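Local coordinates for protein adenylate kinase (Thermus thermophilus, PDB 3CM0) that probably catalyses, like other adenylate kinases, the reversible transfer of the terminal phosphate group between ATP and AMP, which yields two ADP, at residues G84-L89 against G156-R161; A94-L99 against T104-V109; Q5-L10 against L28-L33; V63-I68 against T88-E93. All blocks are in the same frame, centred on the assembly; numbering follows the deposited sequence.

Interaction 1. Residues G84-L89 against G156-R161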
loop_
_atom_site.group_PDB
_atom_site.type_symbol
_atom_site.label_atom_id
_atom_site.label_comp_id
_atom_site.label_asym_id
_atom_site.label_seq_id
_atom_site.Cartn_x
_atom_site.Cartn_y
_atom_site.Cartn_z
ATOM N N GLY A 84 -1.106 -0.069 0.390
ATOM C CA GLY A 84 -1.919 -0.337 1.561
ATOM C C GLY A 84 -2.097 -1.837 1.802
ATOM O O GLY A 84 -2.889 -2.244 2.669
ATOM N N PHE A 85 -1.375 -2.650 1.018
ATOM C CA PHE A 85 -1.390 -4.111 1.111
ATOM C C PHE A 85 -0.066 -4.647 0.531
ATOM O O PHE A 85 0.420 -4.137 -0.471
ATOM C CB PHE A 85 -2.584 -4.705 0.336
ATOM C CG PHE A 85 -2.784 -6.168 0.558
ATOM C CD1 PHE A 85 -2.161 -7.095 -0.257
ATOM C CD2 PHE A 85 -3.580 -6.624 1.609
ATOM C CE1 PHE A 85 -2.313 -8.465 -0.038
ATOM C CE2 PHE A 85 -3.737 -7.989 1.836
ATOM C CZ PHE A 85 -3.104 -8.907 1.011
ATOM N N PRO A 86 0.548 -5.682 1.160
ATOM C CA PRO A 86 0.088 -6.374 2.369
ATOM C C PRO A 86 0.298 -5.552 3.631
ATOM O O PRO A 86 1.090 -4.612 3.644
ATOM C CB PRO A 86 0.931 -7.664 2.398
ATOM C CG PRO A 86 2.242 -7.228 1.841
ATOM C CD PRO A 86 1.802 -6.268 0.654
ATOM N N ARG A 87 -0.449 -5.913 4.673
ATOM C CA ARG A 87 -0.333 -5.246 5.963
ATOM C C ARG A 87 0.370 -6.182 6.943
ATOM O O ARG A 87 0.967 -5.734 7.902
ATOM C CB ARG A 87 -1.721 -4.882 6.517
ATOM C CG ARG A 87 -2.442 -3.784 5.740
ATOM C CD ARG A 87 -3.846 -3.548 6.310
ATOM N NE ARG A 87 -4.796 -4.635 6.029
ATOM C CZ ARG A 87 -5.423 -4.819 4.866
ATOM N NH1 ARG A 87 -5.220 -3.999 3.844
ATOM N NH2 ARG A 87 -6.276 -5.824 4.725
ATOM N N THR A 88 0.291 -7.482 6.702
ATOM C CA THR A 88 0.916 -8.448 7.598
ATOM C C THR A 88 1.822 -9.400 6.854
ATOM O O THR A 88 1.723 -9.570 5.650
ATOM C CB THR A 88 -0.124 -9.321 8.296
ATOM O OG1 THR A 88 -0.725 -10.195 7.317
ATOM C CG2 THR A 88 -1.230 -8.458 8.932
ATOM N N LEU A 89 2.701 -10.061 7.588
ATOM C CA LEU A 89 3.584 -11.034 6.971
ATOM C C LEU A 89 2.798 -12.193 6.366
ATOM O O LEU A 89 3.147 -12.708 5.326
ATOM C CB LEU A 89 4.563 -11.546 8.051
ATOM C CG LEU A 89 5.902 -12.125 7.639
ATOM C CD1 LEU A 89 6.612 -11.170 6.684
ATOM C CD2 LEU A 89 6.773 -12.360 8.937
ATOM N N GLY A 156 11.942 -6.524 6.085
ATOM C CA GLY A 156 12.869 -7.643 6.171
ATOM C C GLY A 156 12.519 -8.761 5.202
ATOM O O GLY A 156 13.395 -9.356 4.576
ATOM N N TYR A 157 11.225 -9.031 5.075
ATOM C CA TYR A 157 10.736 -10.075 4.169
ATOM C C TYR A 157 11.133 -9.781 2.722
ATOM O O TYR A 157 11.654 -10.640 1.986
ATOM C CB TYR A 157 9.217 -10.130 4.261
ATOM C CG TYR A 157 8.609 -11.166 3.366
ATOM C CD1 TYR A 157 8.532 -12.501 3.765
ATOM C CD2 TYR A 157 8.097 -10.819 2.116
ATOM C CE1 TYR A 157 7.946 -13.473 2.937
ATOM C CE2 TYR A 157 7.521 -11.796 1.272
ATOM C CZ TYR A 157 7.448 -13.110 1.696
ATOM O OH TYR A 157 6.851 -14.046 0.884
ATOM N N TYR A 158 10.917 -8.535 2.294
ATOM C CA TYR A 158 11.252 -8.204 0.918
ATOM C C TYR A 158 12.737 -7.971 0.680
ATOM O O TYR A 158 13.235 -8.290 -0.393
ATOM C CB TYR A 158 10.428 -6.982 0.464
ATOM C CG TYR A 158 8.960 -7.332 0.375
ATOM C CD1 TYR A 158 8.528 -8.350 -0.512
ATOM C CD2 TYR A 158 8.003 -6.658 1.135
ATOM C CE1 TYR A 158 7.160 -8.654 -0.626
ATOM C CE2 TYR A 158 6.651 -6.962 1.019
ATOM C CZ TYR A 158 6.235 -7.944 0.143
ATOM O OH TYR A 158 4.879 -8.231 0.008
ATOM N N GLU A 159 13.443 -7.402 1.657
ATOM C CA GLU A 159 14.884 -7.204 1.499
ATOM C C GLU A 159 15.607 -8.577 1.349
ATOM O O GLU A 159 16.540 -8.725 0.544
ATOM C CB GLU A 159 15.432 -6.422 2.713
ATOM C CG GLU A 159 16.911 -6.038 2.567
ATOM C CD GLU A 159 17.373 -5.096 3.665
ATOM O OE1 GLU A 159 16.802 -3.990 3.786
ATOM O OE2 GLU A 159 18.308 -5.464 4.407
ATOM N N ALA A 160 15.133 -9.585 2.079
ATOM C CA ALA A 160 15.759 -10.923 2.008
ATOM C C ALA A 160 15.620 -11.513 0.602
ATOM O O ALA A 160 16.398 -12.364 0.177
ATOM C CB ALA A 160 15.121 -11.840 3.025
ATOM N N ARG A 161 14.604 -11.060 -0.125
ATOM C CA ARG A 161 14.360 -11.558 -1.469
ATOM C C ARG A 161 14.918 -10.687 -2.567
ATOM O O ARG A 161 14.699 -10.957 -3.752
ATOM C CB ARG A 161 12.848 -11.746 -1.664
ATOM C CG ARG A 161 12.319 -12.900 -0.868
ATOM C CD ARG A 161 10.827 -12.833 -0.545
ATOM N NE ARG A 161 10.415 -14.077 0.125
ATOM C CZ ARG A 161 10.650 -14.388 1.401
ATOM N NH1 ARG A 161 11.284 -13.546 2.225
ATOM N NH2 ARG A 161 10.312 -15.586 1.842
#

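Interaction 2. Residues A94-L99 against T104-V109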
loop_
_atom_site.group_PDB
_atom_site.type_symbol
_atom_site.label_atom_id
_atom_site.label_comp_id
_atom_site.label_asym_id
_atom_site.label_seq_id
_atom_site.Cartn_x
_atom_site.Cartn_y
_atom_site.Cartn_z
ATOM N N ALA A 94 1.168 -14.989 1.419
ATOM C CA ALA A 94 0.053 -15.438 0.580
ATOM C C ALA A 94 0.083 -14.717 -0.764
ATOM O O ALA A 94 -0.170 -15.313 -1.808
ATOM C CB ALA A 94 -1.257 -15.179 1.293
ATOM N N LEU A 95 0.403 -13.420 -0.754
ATOM C CA LEU A 95 0.452 -12.684 -2.013
ATOM C C LEU A 95 1.566 -13.196 -2.886
ATOM O O LEU A 95 1.418 -13.299 -4.107
ATOM C CB LEU A 95 0.630 -11.174 -1.742
ATOM C CG LEU A 95 0.793 -10.269 -2.964
ATOM C CD1 LEU A 95 -0.509 -10.424 -3.842
ATOM C CD2 LEU A 95 0.973 -8.784 -2.556
ATOM N N ASP A 96 2.715 -13.540 -2.300
ATOM C CA ASP A 96 3.802 -14.041 -3.135
ATOM C C ASP A 96 3.402 -15.350 -3.816
ATOM O O ASP A 96 3.766 -15.602 -4.977
ATOM C CB ASP A 96 5.065 -14.278 -2.305
ATOM C CG ASP A 96 6.008 -13.054 -2.281
ATOM O OD1 ASP A 96 5.716 -11.995 -2.900
ATOM O OD2 ASP A 96 7.058 -13.175 -1.616
ATOM N N ARG A 97 2.688 -16.192 -3.100
ATOM C CA ARG A 97 2.220 -17.446 -3.706
ATOM C C ARG A 97 1.260 -17.155 -4.874
ATOM O O ARG A 97 1.342 -17.775 -5.950
ATOM C CB ARG A 97 1.521 -18.300 -2.651
ATOM C CG ARG A 97 2.460 -18.734 -1.499
ATOM C CD ARG A 97 1.814 -19.868 -0.699
ATOM N NE ARG A 97 0.723 -19.377 0.145
ATOM C CZ ARG A 97 0.882 -18.889 1.374
ATOM N NH1 ARG A 97 2.094 -18.824 1.915
ATOM N NH2 ARG A 97 -0.172 -18.472 2.066
ATOM N N LEU A 98 0.346 -16.215 -4.658
ATOM C CA LEU A 98 -0.612 -15.815 -5.700
ATOM C C LEU A 98 0.113 -15.235 -6.921
ATOM O O LEU A 98 -0.245 -15.521 -8.051
ATOM C CB LEU A 98 -1.602 -14.768 -5.128
ATOM C CG LEU A 98 -2.575 -14.220 -6.171
ATOM C CD1 LEU A 98 -3.313 -15.418 -6.779
ATOM C CD2 LEU A 98 -3.558 -13.272 -5.538
ATOM N N LEU A 99 1.122 -14.377 -6.721
ATOM C CA LEU A 99 1.824 -13.820 -7.868
ATOM C C LEU A 99 2.531 -14.933 -8.627
ATOM O O LEU A 99 2.536 -14.969 -9.873
ATOM C CB LEU A 99 2.866 -12.779 -7.406
ATOM C CG LEU A 99 2.242 -11.593 -6.657
ATOM C CD1 LEU A 99 3.370 -10.676 -6.120
ATOM C CD2 LEU A 99 1.287 -10.824 -7.589
ATOM N N THR A 104 2.862 -13.583 -12.313
ATOM C CA THR A 104 3.008 -12.126 -12.182
ATOM C C THR A 104 4.361 -11.819 -11.520
ATOM O O THR A 104 4.608 -12.230 -10.387
ATOM C CB THR A 104 1.882 -11.557 -11.310
ATOM O OG1 THR A 104 0.610 -11.926 -11.852
ATOM C CG2 THR A 104 1.975 -10.024 -11.249
ATOM N N ARG A 105 5.229 -11.109 -12.230
ATOM C CA ARG A 105 6.543 -10.789 -11.706
ATOM C C ARG A 105 6.468 -9.542 -10.830
ATOM O O ARG A 105 5.893 -8.529 -11.240
ATOM C CB ARG A 105 7.505 -10.565 -12.876
ATOM C CG ARG A 105 8.868 -10.046 -12.477
ATOM C CD ARG A 105 9.822 -10.089 -13.677
ATOM N NE ARG A 105 11.177 -9.734 -13.279
ATOM C CZ ARG A 105 11.558 -8.500 -12.972
ATOM N NH1 ARG A 105 10.684 -7.510 -13.031
ATOM N NH2 ARG A 105 12.802 -8.255 -12.580
ATOM N N LEU A 106 7.038 -9.630 -9.625
ATOM C CA LEU A 106 7.057 -8.486 -8.702
ATOM C C LEU A 106 8.269 -7.650 -9.117
ATOM O O LEU A 106 9.415 -8.072 -8.929
ATOM C CB LEU A 106 7.223 -8.987 -7.251
ATOM C CG LEU A 106 7.322 -7.936 -6.145
ATOM C CD1 LEU A 106 6.082 -6.984 -6.174
ATOM C CD2 LEU A 106 7.425 -8.677 -4.799
ATOM N N LEU A 107 8.011 -6.498 -9.725
ATOM C CA LEU A 107 9.071 -5.595 -10.197
ATOM C C LEU A 107 9.857 -4.970 -9.045
ATOM O O LEU A 107 11.032 -4.608 -9.188
ATOM C CB LEU A 107 8.490 -4.439 -11.032
ATOM C CG LEU A 107 7.812 -4.840 -12.360
ATOM C CD1 LEU A 107 7.205 -3.622 -13.056
ATOM C CD2 LEU A 107 8.836 -5.486 -13.248
ATOM N N GLY A 108 9.187 -4.798 -7.923
ATOM C CA GLY A 108 9.839 -4.193 -6.771
ATOM C C GLY A 108 8.839 -3.784 -5.709
ATOM O O GLY A 108 7.639 -3.722 -5.960
ATOM N N VAL A 109 9.344 -3.579 -4.494
ATOM C CA VAL A 109 8.548 -3.111 -3.387
ATOM C C VAL A 109 9.198 -1.767 -3.081
ATOM O O VAL A 109 10.316 -1.696 -2.593
ATOM C CB VAL A 109 8.679 -4.072 -2.167
ATOM C CG1 VAL A 109 7.923 -3.540 -0.990
ATOM C CG2 VAL A 109 8.064 -5.423 -2.595
#

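Interaction 3. Residues Q5-L10 against L28-L33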
loop_
_atom_site.group_PDB
_atom_site.type_symbol
_atom_site.label_atom_id
_atom_site.label_comp_id
_atom_site.label_asym_id
_atom_site.label_seq_id
_atom_site.Cartn_x
_atom_site.Cartn_y
_atom_site.Cartn_z
ATOM N N GLN A 5 2.875 -8.036 -14.248
ATOM C CA GLN A 5 3.858 -7.297 -13.470
ATOM C C GLN A 5 3.171 -6.645 -12.284
ATOM O O GLN A 5 2.045 -6.141 -12.382
ATOM C CB GLN A 5 4.528 -6.231 -14.339
ATOM C CG GLN A 5 5.281 -6.813 -15.500
ATOM C CD GLN A 5 5.996 -5.760 -16.317
ATOM O OE1 GLN A 5 5.471 -4.669 -16.534
ATOM N NE2 GLN A 5 7.197 -6.088 -16.787
ATOM N N ALA A 6 3.835 -6.670 -11.133
ATOM C CA ALA A 6 3.229 -6.058 -9.960
ATOM C C ALA A 6 4.223 -5.112 -9.296
ATOM O O ALA A 6 5.432 -5.303 -9.410
ATOM C CB ALA A 6 2.827 -7.157 -8.933
ATOM N N VAL A 7 3.679 -4.084 -8.651
ATOM C CA VAL A 7 4.492 -3.181 -7.830
ATOM C C VAL A 7 3.785 -2.977 -6.502
ATOM O O VAL A 7 2.571 -2.787 -6.457
ATOM C CB VAL A 7 4.725 -1.801 -8.490
ATOM C CG1 VAL A 7 5.600 -0.933 -7.544
ATOM C CG2 VAL A 7 5.474 -1.978 -9.805
ATOM N N ILE A 8 4.544 -3.025 -5.397
ATOM C CA ILE A 8 3.987 -2.816 -4.088
ATOM C C ILE A 8 4.610 -1.554 -3.515
ATOM O O ILE A 8 5.819 -1.374 -3.636
ATOM C CB ILE A 8 4.352 -4.010 -3.144
ATOM C CG1 ILE A 8 3.610 -5.278 -3.610
ATOM C CG2 ILE A 8 3.976 -3.688 -1.726
ATOM C CD1 ILE A 8 4.136 -6.627 -2.913
ATOM N N PHE A 9 3.790 -0.676 -2.946
ATOM C CA PHE A 9 4.317 0.560 -2.311
ATOM C C PHE A 9 4.185 0.519 -0.790
ATOM O O PHE A 9 3.106 0.236 -0.270
ATOM C CB PHE A 9 3.527 1.803 -2.800
ATOM C CG PHE A 9 3.920 2.280 -4.151
ATOM C CD1 PHE A 9 4.769 3.380 -4.289
ATOM C CD2 PHE A 9 3.455 1.644 -5.302
ATOM C CE1 PHE A 9 5.122 3.836 -5.555
ATOM C CE2 PHE A 9 3.809 2.096 -6.562
ATOM C CZ PHE A 9 4.640 3.188 -6.695
ATOM N N LEU A 10 5.277 0.840 -0.078
ATOM C CA LEU A 10 5.291 0.920 1.387
ATOM C C LEU A 10 5.851 2.322 1.787
ATOM O O LEU A 10 6.700 2.902 1.105
ATOM C CB LEU A 10 6.195 -0.152 2.003
ATOM C CG LEU A 10 5.862 -1.630 1.706
ATOM C CD1 LEU A 10 6.933 -2.492 2.341
ATOM C CD2 LEU A 10 4.470 -1.999 2.241
ATOM N N LEU A 28 1.450 4.385 -16.490
ATOM C CA LEU A 28 1.880 3.169 -17.168
ATOM C C LEU A 28 0.831 2.070 -17.373
ATOM O O LEU A 28 1.155 0.990 -17.892
ATOM C CB LEU A 28 3.107 2.582 -16.456
ATOM C CG LEU A 28 4.333 3.492 -16.396
ATOM C CD1 LEU A 28 5.494 2.674 -15.895
ATOM C CD2 LEU A 28 4.667 4.072 -17.765
ATOM N N GLY A 29 -0.393 2.343 -16.970
ATOM C CA GLY A 29 -1.469 1.384 -17.150
ATOM C C GLY A 29 -1.558 0.271 -16.115
ATOM O O GLY A 29 -1.897 -0.860 -16.451
ATOM N N PHE A 30 -1.216 0.572 -14.864
ATOM C CA PHE A 30 -1.326 -0.439 -13.801
ATOM C C PHE A 30 -2.666 -0.201 -13.131
ATOM O O PHE A 30 -3.094 0.949 -12.988
ATOM C CB PHE A 30 -0.242 -0.255 -12.709
ATOM C CG PHE A 30 1.120 -0.726 -13.100
ATOM C CD1 PHE A 30 1.633 -1.922 -12.579
ATOM C CD2 PHE A 30 1.904 0.005 -13.992
ATOM C CE1 PHE A 30 2.905 -2.379 -12.926
ATOM C CE2 PHE A 30 3.184 -0.439 -14.356
ATOM C CZ PHE A 30 3.687 -1.643 -13.823
ATOM N N LYS A 31 -3.330 -1.279 -12.720
ATOM C CA LYS A 31 -4.565 -1.152 -11.975
ATOM C C LYS A 31 -4.168 -1.091 -10.492
ATOM O O LYS A 31 -3.547 -2.046 -9.958
ATOM C CB LYS A 31 -5.479 -2.360 -12.208
ATOM C CG LYS A 31 -6.784 -2.258 -11.435
ATOM C CD LYS A 31 -7.877 -3.176 -11.993
ATOM C CE LYS A 31 -7.513 -4.637 -11.894
ATOM N NZ LYS A 31 -8.643 -5.513 -12.323
ATOM N N LYS A 32 -4.507 0.023 -9.838
ATOM C CA LYS A 32 -4.213 0.217 -8.420
ATOM C C LYS A 32 -5.334 -0.421 -7.616
ATOM O O LYS A 32 -6.476 0.023 -7.633
ATOM C CB LYS A 32 -4.113 1.720 -8.108
ATOM C CG LYS A 32 -3.728 2.082 -6.686
ATOM C CD LYS A 32 -3.407 3.586 -6.630
ATOM C CE LYS A 32 -2.979 4.097 -5.258
ATOM N NZ LYS A 32 -4.070 4.121 -4.245
ATOM N N LEU A 33 -5.004 -1.482 -6.901
ATOM C CA LEU A 33 -5.998 -2.193 -6.139
ATOM C C LEU A 33 -6.218 -1.668 -4.723
ATOM O O LEU A 33 -5.298 -1.203 -4.056
ATOM C CB LEU A 33 -5.620 -3.673 -6.060
ATOM C CG LEU A 33 -5.312 -4.386 -7.372
ATOM C CD1 LEU A 33 -5.163 -5.870 -7.094
ATOM C CD2 LEU A 33 -6.414 -4.123 -8.384
#

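Interaction 4. Residues V63-I68 against T88-E93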
loop_
_atom_site.group_PDB
_atom_site.type_symbol
_atom_site.label_atom_id
_atom_site.label_comp_id
_atom_site.label_asym_id
_atom_site.label_seq_id
_atom_site.Cartn_x
_atom_site.Cartn_y
_atom_site.Cartn_z
ATOM N N VAL A 63 -12.465 -9.182 7.714
ATOM C CA VAL A 63 -12.618 -10.077 6.565
ATOM C C VAL A 63 -11.383 -10.970 6.543
ATOM O O VAL A 63 -10.260 -10.468 6.594
ATOM C CB VAL A 63 -12.708 -9.292 5.245
ATOM C CG1 VAL A 63 -12.772 -10.275 4.056
ATOM C CG2 VAL A 63 -13.942 -8.400 5.270
ATOM N N PRO A 64 -11.575 -12.302 6.500
ATOM C CA PRO A 64 -10.482 -13.278 6.484
ATOM C C PRO A 64 -9.511 -13.085 5.327
ATOM O O PRO A 64 -9.889 -12.655 4.228
ATOM C CB PRO A 64 -11.211 -14.619 6.417
ATOM C CG PRO A 64 -12.430 -14.270 5.635
ATOM C CD PRO A 64 -12.868 -12.985 6.288
ATOM N N ASP A 65 -8.255 -13.405 5.577
ATOM C CA ASP A 65 -7.260 -13.260 4.545
ATOM C C ASP A 65 -7.626 -14.075 3.315
ATOM O O ASP A 65 -7.343 -13.660 2.203
ATOM C CB ASP A 65 -5.875 -13.723 5.033
ATOM C CG ASP A 65 -5.190 -12.699 5.916
ATOM O OD1 ASP A 65 -5.662 -11.554 5.980
ATOM O OD2 ASP A 65 -4.161 -13.044 6.541
ATOM N N ASP A 66 -8.268 -15.226 3.485
ATOM C CA ASP A 66 -8.540 -16.002 2.278
ATOM C C ASP A 66 -9.490 -15.307 1.321
ATOM O O ASP A 66 -9.392 -15.458 0.091
ATOM C CB ASP A 66 -9.015 -17.406 2.641
ATOM C CG ASP A 66 -10.316 -17.412 3.401
ATOM O OD1 ASP A 66 -10.716 -16.356 3.940
ATOM O OD2 ASP A 66 -10.936 -18.497 3.465
ATOM N N LEU A 67 -10.394 -14.511 1.866
ATOM C CA LEU A 67 -11.335 -13.786 1.025
ATOM C C LEU A 67 -10.632 -12.595 0.369
ATOM O O LEU A 67 -10.860 -12.279 -0.790
ATOM C CB LEU A 67 -12.516 -13.328 1.887
ATOM C CG LEU A 67 -13.607 -12.612 1.103
ATOM C CD1 LEU A 67 -14.059 -13.509 -0.031
ATOM C CD2 LEU A 67 -14.764 -12.277 2.027
ATOM N N ILE A 68 -9.761 -11.918 1.110
ATOM C CA ILE A 68 -9.026 -10.793 0.542
ATOM C C ILE A 68 -8.148 -11.288 -0.634
ATOM O O ILE A 68 -8.087 -10.660 -1.678
ATOM C CB ILE A 68 -8.097 -10.169 1.625
ATOM C CG1 ILE A 68 -8.962 -9.568 2.744
ATOM C CG2 ILE A 68 -7.177 -9.131 0.997
ATOM C CD1 ILE A 68 -8.157 -9.002 3.887
ATOM N N THR A 88 0.291 -7.482 6.702
ATOM C CA THR A 88 0.916 -8.448 7.598
ATOM C C THR A 88 1.822 -9.400 6.854
ATOM O O THR A 88 1.723 -9.570 5.650
ATOM C CB THR A 88 -0.124 -9.321 8.296
ATOM O OG1 THR A 88 -0.725 -10.195 7.317
ATOM C CG2 THR A 88 -1.230 -8.458 8.932
ATOM N N LEU A 89 2.701 -10.061 7.588
ATOM C CA LEU A 89 3.584 -11.034 6.971
ATOM C C LEU A 89 2.798 -12.193 6.366
ATOM O O LEU A 89 3.147 -12.708 5.326
ATOM C CB LEU A 89 4.563 -11.546 8.051
ATOM C CG LEU A 89 5.902 -12.125 7.639
ATOM C CD1 LEU A 89 6.612 -11.170 6.684
ATOM C CD2 LEU A 89 6.773 -12.360 8.937
ATOM N N ALA A 90 1.713 -12.604 7.001
ATOM C CA ALA A 90 0.902 -13.709 6.460
ATOM C C ALA A 90 0.348 -13.294 5.090
ATOM O O ALA A 90 0.316 -14.092 4.132
ATOM C CB ALA A 90 -0.261 -14.050 7.402
ATOM N N GLN A 91 -0.062 -12.040 4.988
ATOM C CA GLN A 91 -0.591 -11.551 3.707
ATOM C C GLN A 91 0.539 -11.442 2.678
ATOM O O GLN A 91 0.350 -11.717 1.480
ATOM C CB GLN A 91 -1.270 -10.184 3.925
ATOM C CG GLN A 91 -2.611 -10.267 4.626
ATOM C CD GLN A 91 -3.065 -8.907 5.168
ATOM O OE1 GLN A 91 -2.370 -7.923 5.001
ATOM N NE2 GLN A 91 -4.226 -8.863 5.813
ATOM N N ALA A 92 1.733 -11.053 3.126
ATOM C CA ALA A 92 2.857 -10.935 2.187
ATOM C C ALA A 92 3.171 -12.301 1.625
ATOM O O ALA A 92 3.419 -12.460 0.428
ATOM C CB ALA A 92 4.119 -10.359 2.884
ATOM N N GLU A 93 3.215 -13.307 2.497
ATOM C CA GLU A 93 3.501 -14.650 2.027
ATOM C C GLU A 93 2.423 -15.179 1.050
ATOM O O GLU A 93 2.733 -15.721 -0.018
ATOM C CB GLU A 93 3.623 -15.561 3.245
ATOM C CG GLU A 93 4.922 -15.234 4.023
ATOM C CD GLU A 93 5.102 -16.114 5.262
ATOM O OE1 GLU A 93 4.327 -17.084 5.381
ATOM O OE2 GLU A 93 6.021 -15.846 6.089
HETATM O O HOH W 1 -3.081 -11.488 8.329
#

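Interaction 1. Residues G84-L89 against G156-R161
The Tyr158 ring meets Pro86 at its edge: Pro86 CG lies near the plane of the ring, 3.4 Å from Tyr158 OH, with the two side chains reaching for each other from opposite directions. One face of the Tyr158 ring carries Tyr157 CD2, 3.6 Å above the plane and toward the rim. The Tyr157 ring has Tyr158 CE1 at its edge and Arg161 NH1 over one face, while Tyr157 CE1 in turn lies over the centre of the guanidinium. Arg161 is held in this position by a 2.9 Å bond from its NH1 to Tyr157 O, made in the guanidinium plane.

Leu89 reaches the outer part of the contact. Its CD1 comes obliquely to Tyr157, 3.7 Å from both CB and CD1 of the tyrosine. Tyr157 has its CG anti to the backbone N (chi1 180°), which swings the ring beside the carbonyl carbon and sends Tyr157 OH to Asp96. On the other side of Pro86, its CB sits over a face of the Phe85 ring. Pro86 follows a cis peptide bond in a loop predicted to bind AMP.

No hydrogen bond links the two segments, so helix 137-160 backs this loop by packing alone, Tyr157 carbons against Leu89 and the Tyr158 hydroxyl against Pro86, while Glu159 pairs with Arg166 of strand 164-168.

Interaction 2. Residues A94-L99 against T104-V109
Leu99 packs against Thr104 and Leu106 where helix 89-101 gives way to the next strand. From its backbone outward, Leu99 CB lies 3.5 Å from Thr104 O. CG stands anti to the carbonyl carbon (chi1 -61°), and the branches then part company. Leu99 CD2 settles on the threonine, 3.8 Å from Thr104 CG2 and just as near its CB; Leu99 CD1 extends the chain away from CA and reaches Leu106 CB at 4.4 Å. One leucine thus covers two residues of the strand that face the same way.

The backbone closes the junction. Thr104 N donates to Leu99 O over 2.8 Å in a nearly straight bond (167°), and Thr102 OG1 in the connecting turn bonds to Leu99 O and to Thr104 OG1, so the hydroxyl of Thr104 is engaged there and its methyl faces the leucine.

Farther up the helix, Asp96 OD1 only grazes Leu106 CD2 at 4.2 Å, the stronger partner of this carboxylate being Tyr157.

The axes of 94-99 and 104-109 approach to 8.6 Å, their directions 127° apart. Strand 104-113 bonds to strand 4-10, which separates it from strand 79-83. The segments therefore form the returning half of a beta-alpha-beta crossover, from strand 79-83 through helix 89-101 to strand 104-113, as expected in the parallel-sheet CORE of a P-loop kinase.

Interaction 3. Residues Q5-L10 against L28-L33
Gln5 opens the contact with its backbone: Gln5 O lies 3.9 Å from Phe30 CE1, approaching the ring obliquely, and Gln5 CB is 4.4 Å from the same atom. Ala6 points its methyl to the other side of the sheet. Val7 turns back toward Phe30, its CG2 4.1 Å from Phe30 CE1, and the two side chains cross at about a right angle. Phe9, two residues on, has its CB on the same side but packs against Ala21 and Leu24 of helix 17-28.

A single ring atom therefore does most of the touching. Phe30 holds its CG anti to the carbonyl carbon (chi1 -76°), which lays the ring toward the strand, and Leu28 CB sits in plane at the ring edge. Gly29, with positive phi, breaks helix 17-28 just ahead of it.

Strand 79-83 runs between the two segments in the parallel sheet, and Gln5 and Val7 both bond to Val80 through their backbones. The Phe30 side chain touches Arg79 and Ile81 of that middle strand as well as the C-terminal Ile186, so it spans from the loop before edge strand 31-33 to the central strand 4-10.

Interaction 4. Residues V63-I68 against T88-E93
Asp65 and Gln91 both carry CG anti to the carbonyl carbon (chi1 -78° for Asp65), and the glutamine runs extended beyond it, so that its amide crosses to the carboxylate of the neighbouring helix, the two planes 63° apart. There Gln91 NE2 gives an almost straight bond (171°) to Asp65 OD1 at 3.1 Å. The donor uses an N-H in the amide plane and arrives on the syn side of the oxygen, though tilted out of the carboxylate plane. Ala90 CB borders the other oxygen.

Asp65 OD2 accepts a hydrogen bond from a water at 2.6 Å, which also bonds to Thr88 OG1 at 2.9 Å. Thr88 and Gln91 form a capping box at the start of helix 89-101: Thr88 OG1 accepts from Gln91 N at 3.0 Å, and Thr88 N donates to Gln91 OE1 at 3.2 Å from above the carbonyl plane. The same OE1 accepts from Arg87 N.

A leucine in place of Gln91 would probably leave Asp65 OD1 without this donor and Thr88 N and Arg87 N without their shared acceptor.

With NE2 donating and OE1 accepting, the rotation of the Gln91 amide, in a residue predicted to bind AMP, is fixed. The first turn of helix 65-75, the amide N-H and the water would probably all favour the negative charge of Asp65.

Overall arrangement
Along the chain, interaction 3 closes first, interaction 4 follows, and interaction 2 lies nested within the loop closed by interaction 1. Interactions 2 and 3 share the parallel sheet, strands 4-10 and 104-113 being neighbours, and their centres are about 11 Å apart. Helix 89-101 joins interactions 2 and 4, and interactions 1 and 4 have Thr88 and Leu89 in common. Ile8 of strand 4-10 touches both Pro86 and Tyr158, linking interaction 1 to the sheet. Interactions 3 and 4 are farthest apart, with centres about 18 Å apart. The CORE sheet is thus connected through helix 89-101 to the predicted AMP-binding loop and to helix 65-75, which follows the NMP region.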